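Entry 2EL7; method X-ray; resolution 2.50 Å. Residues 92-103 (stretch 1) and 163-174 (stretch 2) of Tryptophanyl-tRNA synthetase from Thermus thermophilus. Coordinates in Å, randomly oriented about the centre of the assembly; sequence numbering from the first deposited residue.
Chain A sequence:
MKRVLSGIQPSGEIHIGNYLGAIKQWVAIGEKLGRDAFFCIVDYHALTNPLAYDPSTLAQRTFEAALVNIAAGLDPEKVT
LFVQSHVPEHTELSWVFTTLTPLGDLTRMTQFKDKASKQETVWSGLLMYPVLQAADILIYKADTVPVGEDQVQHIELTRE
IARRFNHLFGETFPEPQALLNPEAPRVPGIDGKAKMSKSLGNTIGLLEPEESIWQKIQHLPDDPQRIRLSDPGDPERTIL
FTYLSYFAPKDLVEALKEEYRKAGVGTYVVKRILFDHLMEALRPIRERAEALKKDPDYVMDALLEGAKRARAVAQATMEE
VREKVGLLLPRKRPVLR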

# COMPACT_ATOMS: atom_id res chain seq x y z
N GLU A 92 -2.84 -3.33 3.16
CA GLU A 92 -4.18 -2.92 2.74
C GLU A 92 -4.66 -1.80 3.68
O GLU A 92 -5.22 -0.78 3.23
N LEU A 93 -4.43 -2.00 4.97
CA LEU A 93 -4.79 -1.02 5.98
C LEU A 93 -3.95 0.21 5.62
O LEU A 93 -4.35 1.36 5.85
N SER A 94 -2.79 -0.07 5.03
CA SER A 94 -1.86 0.99 4.64
C SER A 94 -2.46 1.96 3.62
O SER A 94 -2.21 3.18 3.67
N TRP A 95 -3.24 1.43 2.69
CA TRP A 95 -3.87 2.29 1.70
C TRP A 95 -4.87 3.18 2.41
O TRP A 95 -4.91 4.39 2.17
N VAL A 96 -5.68 2.58 3.29
CA VAL A 96 -6.71 3.34 4.02
C VAL A 96 -6.05 4.49 4.74
O VAL A 96 -6.45 5.63 4.58
N PHE A 97 -5.01 4.18 5.51
CA PHE A 97 -4.27 5.18 6.25
C PHE A 97 -3.71 6.27 5.34
O PHE A 97 -3.82 7.46 5.64
N THR A 98 -3.09 5.87 4.23
CA THR A 98 -2.55 6.81 3.26
C THR A 98 -3.62 7.87 2.93
O THR A 98 -3.33 9.07 2.93
N THR A 99 -4.86 7.44 2.68
CA THR A 99 -5.92 8.40 2.33
C THR A 99 -6.28 9.33 3.49
O THR A 99 -6.86 10.40 3.28
N LEU A 100 -5.93 8.93 4.71
CA LEU A 100 -6.26 9.74 5.88
C LEU A 100 -5.06 10.50 6.43
O LEU A 100 -5.09 10.90 7.59
N THR A 101 -4.01 10.67 5.62
CA THR A 101 -2.80 11.36 6.05
C THR A 101 -2.46 12.60 5.22
O THR A 101 -2.24 12.52 4.01
N PRO A 102 -2.41 13.78 5.86
CA PRO A 102 -2.07 15.02 5.15
C PRO A 102 -0.65 14.91 4.60
O PRO A 102 0.27 14.52 5.33
N LEU A 103 -0.46 15.25 3.33
CA LEU A 103 0.86 15.17 2.70
C LEU A 103 1.93 15.91 3.51
O LEU A 103 3.03 15.37 3.73
N ARG A 163 -6.58 8.62 15.90
CA ARG A 163 -7.61 9.56 16.29
C ARG A 163 -8.47 9.93 15.10
O ARG A 163 -9.70 9.93 15.21
N ARG A 164 -7.84 10.21 13.97
CA ARG A 164 -8.59 10.59 12.78
C ARG A 164 -9.52 9.46 12.36
O ARG A 164 -10.68 9.72 12.02
N PHE A 165 -9.03 8.22 12.42
CA PHE A 165 -9.83 7.07 12.06
C PHE A 165 -10.96 6.88 13.06
O PHE A 165 -12.12 6.72 12.66
N ASN A 166 -10.63 6.86 14.34
CA ASN A 166 -11.66 6.67 15.37
C ASN A 166 -12.80 7.68 15.30
O ASN A 166 -13.97 7.32 15.44
N HIS A 167 -12.47 8.95 15.05
CA HIS A 167 -13.48 9.98 14.95
C HIS A 167 -14.38 9.83 13.72
O HIS A 167 -15.60 10.02 13.82
N LEU A 168 -13.78 9.50 12.58
CA LEU A 168 -14.52 9.33 11.32
C LEU A 168 -15.31 8.03 11.16
O LEU A 168 -16.30 8.00 10.46
N PHE A 169 -14.86 6.93 11.76
CA PHE A 169 -15.58 5.68 11.54
C PHE A 169 -16.05 4.93 12.76
O PHE A 169 -16.68 3.89 12.60
N GLY A 170 -15.79 5.44 13.96
CA GLY A 170 -16.18 4.73 15.17
C GLY A 170 -14.92 4.24 15.86
O GLY A 170 -13.97 3.84 15.17
N GLU A 171 -14.89 4.25 17.19
CA GLU A 171 -13.69 3.84 17.94
C GLU A 171 -13.16 2.51 17.45
O GLU A 171 -13.84 1.49 17.53
N THR A 172 -11.92 2.50 16.96
CA THR A 172 -11.38 1.26 16.45
C THR A 172 -9.97 0.92 16.91
O THR A 172 -9.68 -0.24 17.23
N PHE A 173 -9.11 1.94 16.92
CA PHE A 173 -7.71 1.75 17.26
C PHE A 173 -7.21 2.45 18.51
O PHE A 173 -7.68 3.53 18.86
N PRO A 174 -6.25 1.83 19.21
CA PRO A 174 -5.69 2.42 20.42
C PRO A 174 -4.70 3.42 19.89
O PRO A 174 -4.32 3.33 18.73

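The end of a helix that begins before residue 92 meets the end of another, residues 163-169, which also begins earlier in the chain. The contact buries 387 Å² summed over both sides, and its backbones stay well apart: the nearest CA pair, L100 CA and R164 CA, is separated by 7.3 Å. Side chains must therefore fill the gap, and nearly all that do so are apolar.

L100 has the largest share, with 99 Å² covered. Its CA-to-CB bond points toward the second stretch, and chi1 of -54° (m) with chi2 of 170° (t), a common leucine rotamer, places both methyls against the second stretch: L100 CD2 lies 3.6 Å from L168 CD1, L100 CD1 lies 3.8 Å from F165 CD1, and both methyls come near F169, L100 CD1 at 4.1 Å and L100 CD2 at 4.3 Å from F169 CE1. L168 answers with nearly the same conformation, m for chi1 and t for chi2. Both phenylalanines receive L100 CD1 at the ring edge, near the ring plane, so this methyl sits beside the rings and does not cover a face. F165 reaches the contact although its CA-to-CB bond points sideways; with chi1 at -172° (t) it also meets V96, whose CG1 lies 4.1 Å from F165 CE1, again at the edge. F169 uses chi1 of -47° (m) from a CA-to-CB bond directed toward the first stretch.

The aromatic pair F97 and F173 forms the other apolar cluster. The CA-to-CB bond of F97 points sideways, but chi1 of -78° (m) and chi2 of 8° bring the end of its ring nearer to the second stretch. F173, with chi1 of -62° (m) and chi2 of 109°, presents a face to it. Planes inclined at 77° and centroids 5.6 Å apart define an offset edge-to-face arrangement, in which F97 CZ approaches F173 CE1 to 3.9 Å. F97 CE1 also lies 4.3 Å from F165 CD1, linking the clusters. L93, chi1 178° (t) and chi2 51° (p), extends CD2 to 4.0 Å from F173 CZ.

The polar link is a single hydrogen bond across the stretches. R164 points its CA-to-CB bond toward the first stretch and runs t, t through chi1 and chi2 before turning at chi3 (-64°, m), which carries NH2 to 2.8 Å from L100 O. The distance is short, but the N-H...acceptor angle of 125° makes the bond weak. P102 CD lies over one face of the guanidinium, 3.8 Å from R164 NH2, and the arginine's aliphatic part packs as well, with R164 CD 4.2 Å from L100 CB.

Local bonds organize the backbone behind these side chains. T101 directs its CA-to-CB bond away from the contact, and its OG1 donates to F97 O at 2.9 Å. In the second stretch, N166 OD1 accepts from F173 N at 2.8 Å while N166 ND2 donates to F173 O at 2.7 Å, tying the F173 backbone to the helix.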

# COMPACT_ATOMS: atom_id res chain seq x y z
CB GLU A 92 -5.13 -4.09 2.79
CG GLU A 92 -6.51 -3.73 2.32
CD GLU A 92 -7.49 -4.85 2.52
OE1 GLU A 92 -7.02 -5.99 2.75
OE2 GLU A 92 -8.72 -4.61 2.45
CB LEU A 93 -4.39 -1.53 7.37
CG LEU A 93 -4.67 -0.55 8.49
CD1 LEU A 93 -6.12 -0.07 8.39
CD2 LEU A 93 -4.42 -1.24 9.84
CB SER A 94 -0.59 0.36 4.06
OG SER A 94 0.44 1.30 4.07
CB TRP A 95 -4.56 1.48 0.60
CG TRP A 95 -5.49 2.34 -0.22
CD1 TRP A 95 -6.84 2.21 -0.34
CD2 TRP A 95 -5.14 3.50 -0.99
NE1 TRP A 95 -7.36 3.21 -1.13
CE2 TRP A 95 -6.33 4.02 -1.54
CE3 TRP A 95 -3.93 4.16 -1.26
CZ2 TRP A 95 -6.35 5.15 -2.34
CZ3 TRP A 95 -3.95 5.29 -2.07
CH2 TRP A 95 -5.16 5.77 -2.60
CB VAL A 96 -7.48 2.45 5.05
CG1 VAL A 96 -8.53 3.30 5.78
CG2 VAL A 96 -8.18 1.30 4.31
CB PHE A 97 -3.15 4.51 7.06
CG PHE A 97 -3.62 3.83 8.32
CD1 PHE A 97 -4.98 3.70 8.61
CD2 PHE A 97 -2.71 3.29 9.22
CE1 PHE A 97 -5.42 3.05 9.76
CE2 PHE A 97 -3.13 2.64 10.38
CZ PHE A 97 -4.50 2.52 10.65
CB THR A 98 -2.10 6.06 1.94
OG1 THR A 98 -0.87 5.37 2.18
CG2 THR A 98 -1.90 7.02 0.79
CB THR A 99 -7.26 7.72 1.85
OG1 THR A 99 -7.85 6.97 2.93
CG2 THR A 99 -7.01 6.76 0.66
CB LEU A 100 -6.83 8.87 7.00
CG LEU A 100 -8.01 7.95 6.72
CD1 LEU A 100 -8.20 7.02 7.91
CD2 LEU A 100 -9.26 8.78 6.46
CB THR A 101 -1.58 10.41 6.03
OG1 THR A 101 -1.88 9.24 6.81
CG2 THR A 101 -0.33 11.08 6.65
CB PRO A 102 -2.16 16.09 6.24
CG PRO A 102 -3.11 15.51 7.25
CD PRO A 102 -2.72 14.04 7.28
CB LEU A 103 0.79 15.77 1.30
CG LEU A 103 1.57 15.11 0.17
CD1 LEU A 103 1.89 16.15 -0.87
CD2 LEU A 103 2.83 14.48 0.66
CB ARG A 163 -7.00 10.83 16.90
CG ARG A 163 -6.35 10.59 18.27
CD ARG A 163 -6.21 11.89 19.05
NE ARG A 163 -5.27 12.79 18.43
CZ ARG A 163 -3.96 12.73 18.62
NH1 ARG A 163 -3.46 11.79 19.42
NH2 ARG A 163 -3.14 13.58 18.00
CB ARG A 164 -7.64 10.94 11.63
CG ARG A 164 -8.32 11.62 10.48
CD ARG A 164 -7.28 12.24 9.52
NE ARG A 164 -6.46 13.31 10.10
CZ ARG A 164 -5.15 13.22 10.34
NH1 ARG A 164 -4.50 14.26 10.87
NH2 ARG A 164 -4.48 12.10 10.05
CB PHE A 165 -8.98 5.79 12.00
CG PHE A 165 -9.71 4.59 11.43
CD1 PHE A 165 -9.54 4.20 10.10
CD2 PHE A 165 -10.61 3.86 12.23
CE1 PHE A 165 -10.25 3.11 9.55
CE2 PHE A 165 -11.32 2.77 11.70
CZ PHE A 165 -11.14 2.40 10.36
CB ASN A 166 -11.05 6.68 16.78
CG ASN A 166 -10.14 5.47 17.04
OD1 ASN A 166 -10.23 4.44 16.37
ND2 ASN A 166 -9.27 5.60 18.04
CB HIS A 167 -12.82 11.38 14.92
CG HIS A 167 -13.77 12.49 14.55
ND1 HIS A 167 -14.83 12.86 15.34
CD2 HIS A 167 -13.78 13.32 13.48
CE1 HIS A 167 -15.46 13.88 14.78
NE2 HIS A 167 -14.84 14.18 13.65
CB LEU A 168 -13.58 9.42 10.11
CG LEU A 168 -12.66 10.62 9.86
CD1 LEU A 168 -11.69 10.28 8.72
CD2 LEU A 168 -13.50 11.85 9.53
CB PHE A 169 -14.74 4.73 10.67
CG PHE A 169 -14.13 5.37 9.46
CD1 PHE A 169 -12.75 5.63 9.40
CD2 PHE A 169 -14.93 5.74 8.36
CE1 PHE A 169 -12.18 6.23 8.28
CE2 PHE A 169 -14.36 6.35 7.24
CZ PHE A 169 -12.99 6.59 7.19
CB GLU A 171 -13.96 3.78 19.45
CG GLU A 171 -12.65 3.64 20.27
CD GLU A 171 -12.84 3.56 21.78
OE1 GLU A 171 -13.52 2.61 22.23
OE2 GLU A 171 -12.31 4.43 22.51
CB THR A 172 -11.35 1.28 14.91
OG1 THR A 172 -12.66 1.57 14.40
CG2 THR A 172 -10.87 -0.04 14.40
CB PHE A 173 -6.84 2.24 16.09
CG PHE A 173 -7.04 1.51 14.80
CD1 PHE A 173 -7.66 2.14 13.73
CD2 PHE A 173 -6.52 0.24 14.62
CE1 PHE A 173 -7.76 1.50 12.49
CE2 PHE A 173 -6.62 -0.40 13.38
CZ PHE A 173 -7.24 0.23 12.31
CB PRO A 174 -4.97 1.25 21.09
CG PRO A 174 -4.44 0.49 19.86
CD PRO A 174 -5.69 0.48 18.98